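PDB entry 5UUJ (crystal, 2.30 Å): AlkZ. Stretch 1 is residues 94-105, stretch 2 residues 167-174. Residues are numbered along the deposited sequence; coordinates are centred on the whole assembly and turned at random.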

# COMPACT_ATOMS: atom_id res chain seq x y z
N TYR A 94 -5.82 -2.13 -10.28
CA TYR A 94 -4.47 -1.99 -9.74
C TYR A 94 -3.52 -2.99 -10.38
O TYR A 94 -2.43 -2.64 -10.81
CB TYR A 94 -4.45 -2.17 -8.22
CG TYR A 94 -5.24 -1.14 -7.45
CD1 TYR A 94 -4.77 0.16 -7.33
CD2 TYR A 94 -6.43 -1.47 -6.83
CE1 TYR A 94 -5.49 1.11 -6.61
CE2 TYR A 94 -7.15 -0.54 -6.12
CZ TYR A 94 -6.68 0.75 -6.01
OH TYR A 94 -7.40 1.67 -5.30
N LEU A 95 -3.95 -4.25 -10.42
CA LEU A 95 -3.12 -5.33 -10.94
C LEU A 95 -2.85 -5.17 -12.44
O LEU A 95 -1.74 -5.43 -12.90
CB LEU A 95 -3.79 -6.68 -10.68
CG LEU A 95 -3.95 -7.10 -9.21
CD1 LEU A 95 -4.68 -8.43 -9.12
CD2 LEU A 95 -2.60 -7.19 -8.51
N SER A 96 -3.86 -4.73 -13.18
CA SER A 96 -3.73 -4.51 -14.62
C SER A 96 -2.63 -3.49 -14.92
O SER A 96 -1.86 -3.66 -15.87
CB SER A 96 -5.05 -4.04 -15.21
OG SER A 96 -4.92 -3.73 -16.59
N LEU A 97 -2.56 -2.45 -14.11
CA LEU A 97 -1.57 -1.40 -14.31
C LEU A 97 -0.16 -1.89 -13.98
O LEU A 97 0.82 -1.44 -14.57
CB LEU A 97 -1.91 -0.17 -13.47
CG LEU A 97 -2.42 1.04 -14.26
CD1 LEU A 97 -3.64 0.69 -15.09
CD2 LEU A 97 -2.72 2.20 -13.32
N MSE A 98 -0.06 -2.82 -13.02
CA MSE A 98 1.24 -3.39 -12.68
C MSE A 98 1.73 -4.31 -13.79
O MSE A 98 2.90 -4.30 -14.15
CB MSE A 98 1.16 -4.17 -11.35
CG MSE A 98 0.80 -3.33 -10.13
SE MSE A 98 1.86 -1.70 -9.95
CE MSE A 98 3.65 -2.48 -10.06
N ALA A 99 0.82 -5.12 -14.35
CA ALA A 99 1.17 -5.99 -15.46
C ALA A 99 1.62 -5.16 -16.66
O ALA A 99 2.49 -5.58 -17.43
CB ALA A 99 -0.02 -6.87 -15.84
N ASN A 100 1.04 -3.98 -16.81
CA ASN A 100 1.36 -3.09 -17.92
C ASN A 100 2.82 -2.62 -17.90
O ASN A 100 3.37 -2.26 -18.94
CB ASN A 100 0.42 -1.89 -17.92
CG ASN A 100 0.71 -0.91 -19.05
OD1 ASN A 100 0.47 -1.21 -20.22
ND2 ASN A 100 1.21 0.27 -18.70
N THR A 101 3.45 -2.63 -16.73
CA THR A 101 4.84 -2.18 -16.63
C THR A 101 5.79 -3.16 -17.33
O THR A 101 6.88 -2.77 -17.75
CB THR A 101 5.30 -2.03 -15.16
OG1 THR A 101 5.36 -3.32 -14.53
CG2 THR A 101 4.35 -1.12 -14.39
N GLY A 102 5.36 -4.41 -17.45
CA GLY A 102 6.14 -5.43 -18.13
C GLY A 102 7.56 -5.54 -17.62
O GLY A 102 8.51 -5.66 -18.40
N SER A 103 7.71 -5.48 -16.30
CA SER A 103 9.02 -5.49 -15.66
C SER A 103 9.80 -6.77 -15.94
O SER A 103 11.03 -6.76 -16.01
CB SER A 103 8.88 -5.30 -14.15
OG SER A 103 8.21 -6.42 -13.58
N TRP A 104 9.07 -7.87 -16.10
CA TRP A 104 9.69 -9.17 -16.30
C TRP A 104 10.16 -9.37 -17.74
O TRP A 104 10.79 -10.38 -18.06
CB TRP A 104 8.72 -10.29 -15.91
CG TRP A 104 7.55 -10.41 -16.83
CD1 TRP A 104 7.42 -11.25 -17.90
CD2 TRP A 104 6.33 -9.65 -16.78
NE1 TRP A 104 6.21 -11.07 -18.51
CE2 TRP A 104 5.52 -10.10 -17.84
CE3 TRP A 104 5.84 -8.65 -15.93
CZ2 TRP A 104 4.25 -9.57 -18.08
CZ3 TRP A 104 4.59 -8.12 -16.18
CH2 TRP A 104 3.80 -8.59 -17.24
N LEU A 105 9.86 -8.41 -18.60
CA LEU A 105 10.27 -8.47 -20.00
C LEU A 105 11.69 -7.93 -20.18
O LEU A 105 12.32 -8.16 -21.22
CB LEU A 105 9.30 -7.68 -20.89
CG LEU A 105 7.85 -8.17 -20.94
CD1 LEU A 105 7.04 -7.26 -21.84
CD2 LEU A 105 7.77 -9.61 -21.42
N LYS A 167 5.52 -12.64 -9.08
CA LYS A 167 4.93 -11.31 -9.14
C LYS A 167 4.19 -11.03 -10.45
O LYS A 167 3.08 -10.50 -10.42
CB LYS A 167 6.01 -10.25 -8.89
CG LYS A 167 6.59 -10.35 -7.48
CD LYS A 167 7.41 -9.14 -7.09
CE LYS A 167 7.95 -9.32 -5.67
NZ LYS A 167 8.66 -8.12 -5.18
N PRO A 168 4.78 -11.39 -11.61
CA PRO A 168 4.00 -11.28 -12.84
C PRO A 168 2.69 -12.06 -12.79
O PRO A 168 1.67 -11.62 -13.32
CB PRO A 168 4.93 -11.86 -13.91
CG PRO A 168 6.29 -11.65 -13.37
CD PRO A 168 6.19 -11.73 -11.87
N LEU A 169 2.73 -13.22 -12.13
CA LEU A 169 1.54 -14.06 -12.00
C LEU A 169 0.51 -13.37 -11.11
O LEU A 169 -0.69 -13.41 -11.40
CB LEU A 169 1.91 -15.43 -11.42
CG LEU A 169 2.29 -16.53 -12.42
CD1 LEU A 169 3.34 -16.05 -13.40
CD2 LEU A 169 2.80 -17.75 -11.67
N ALA A 170 0.97 -12.75 -10.03
CA ALA A 170 0.09 -12.00 -9.15
C ALA A 170 -0.55 -10.86 -9.93
O ALA A 170 -1.76 -10.67 -9.87
CB ALA A 170 0.84 -11.47 -7.94
N TRP A 171 0.27 -10.14 -10.68
CA TRP A 171 -0.20 -8.99 -11.45
C TRP A 171 -1.20 -9.40 -12.54
O TRP A 171 -2.08 -8.62 -12.90
CB TRP A 171 0.98 -8.27 -12.09
CG TRP A 171 1.88 -7.59 -11.10
CD1 TRP A 171 1.62 -7.34 -9.79
CD2 TRP A 171 3.20 -7.10 -11.35
NE1 TRP A 171 2.69 -6.70 -9.21
CE2 TRP A 171 3.67 -6.54 -10.14
CE3 TRP A 171 4.02 -7.06 -12.48
CZ2 TRP A 171 4.93 -5.97 -10.03
CZ3 TRP A 171 5.27 -6.48 -12.37
CH2 TRP A 171 5.72 -5.95 -11.15
N ARG A 172 -1.06 -10.62 -13.05
CA ARG A 172 -1.97 -11.12 -14.08
C ARG A 172 -3.22 -11.73 -13.45
O ARG A 172 -4.17 -12.08 -14.15
CB ARG A 172 -1.27 -12.14 -14.97
CG ARG A 172 -0.56 -11.49 -16.15
CD ARG A 172 0.52 -12.38 -16.74
NE ARG A 172 1.04 -11.82 -17.98
CZ ARG A 172 1.86 -12.47 -18.81
NH1 ARG A 172 2.27 -13.70 -18.53
NH2 ARG A 172 2.27 -11.87 -19.92
N GLY A 173 -3.22 -11.85 -12.12
CA GLY A 173 -4.39 -12.29 -11.38
C GLY A 173 -4.62 -13.79 -11.35
O GLY A 173 -5.75 -14.23 -11.18
N VAL A 174 -3.55 -14.58 -11.49
CA VAL A 174 -3.67 -16.03 -11.47
C VAL A 174 -3.22 -16.62 -10.13
O VAL A 174 -3.28 -17.83 -9.94
CB VAL A 174 -2.87 -16.70 -12.61
CG1 VAL A 174 -3.39 -16.23 -13.96
CG2 VAL A 174 -1.38 -16.43 -12.49

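No hydrogen bond crosses between the two stretches; packing around two tryptophans accounts for the contact, which buries 515 Å² summed over both sides. Trp 171 has the largest covered area, 158 Å², followed by Trp 104 with 87 Å², which suits their broad apolar rings. The helices approach to 8.2 Å at 136° between their N-to-C directions. Ala 99 CB lies 4.1 Å from Trp 171 CB; the small methyl packs against the base of the indole side chain.

The best-defined aromatic contact is CH-pi. Met 98, a selenomethionine, places CB 3.4 Å from the centroid of the five-membered ring of Trp 171, 4° off the normal and thus squarely over the face. Similarly, Pro 168 CB sits 4.1 Å from the centroid of the six-membered ring of Trp 104, 23° off the normal; the compact, puckered proline ring places apolar CH groups over that face.

One apolar contact links these pairs, Trp 104 CZ3 to Trp 171 CE3 at 3.9 Å; separately, Leu 95 CD2 lies 4.4 Å from Trp 171 CD1.

Two polar side chains border the rings. Ser 103 OG meets the edge of Trp 171 at CZ3, 3.2 Å away. The edge of Trp 104 points at the face of the Arg 172 guanidinium, Trp 104 CZ2 to Arg 172 NH2 being 3.5 Å.

In the backbone, Leu 95 O and Trp 171 O, 3.2 Å apart, are both acceptors and cannot bond to each other. Within stretch 1, Thr 101 OG1 donates to Met 98 O (2.7 Å).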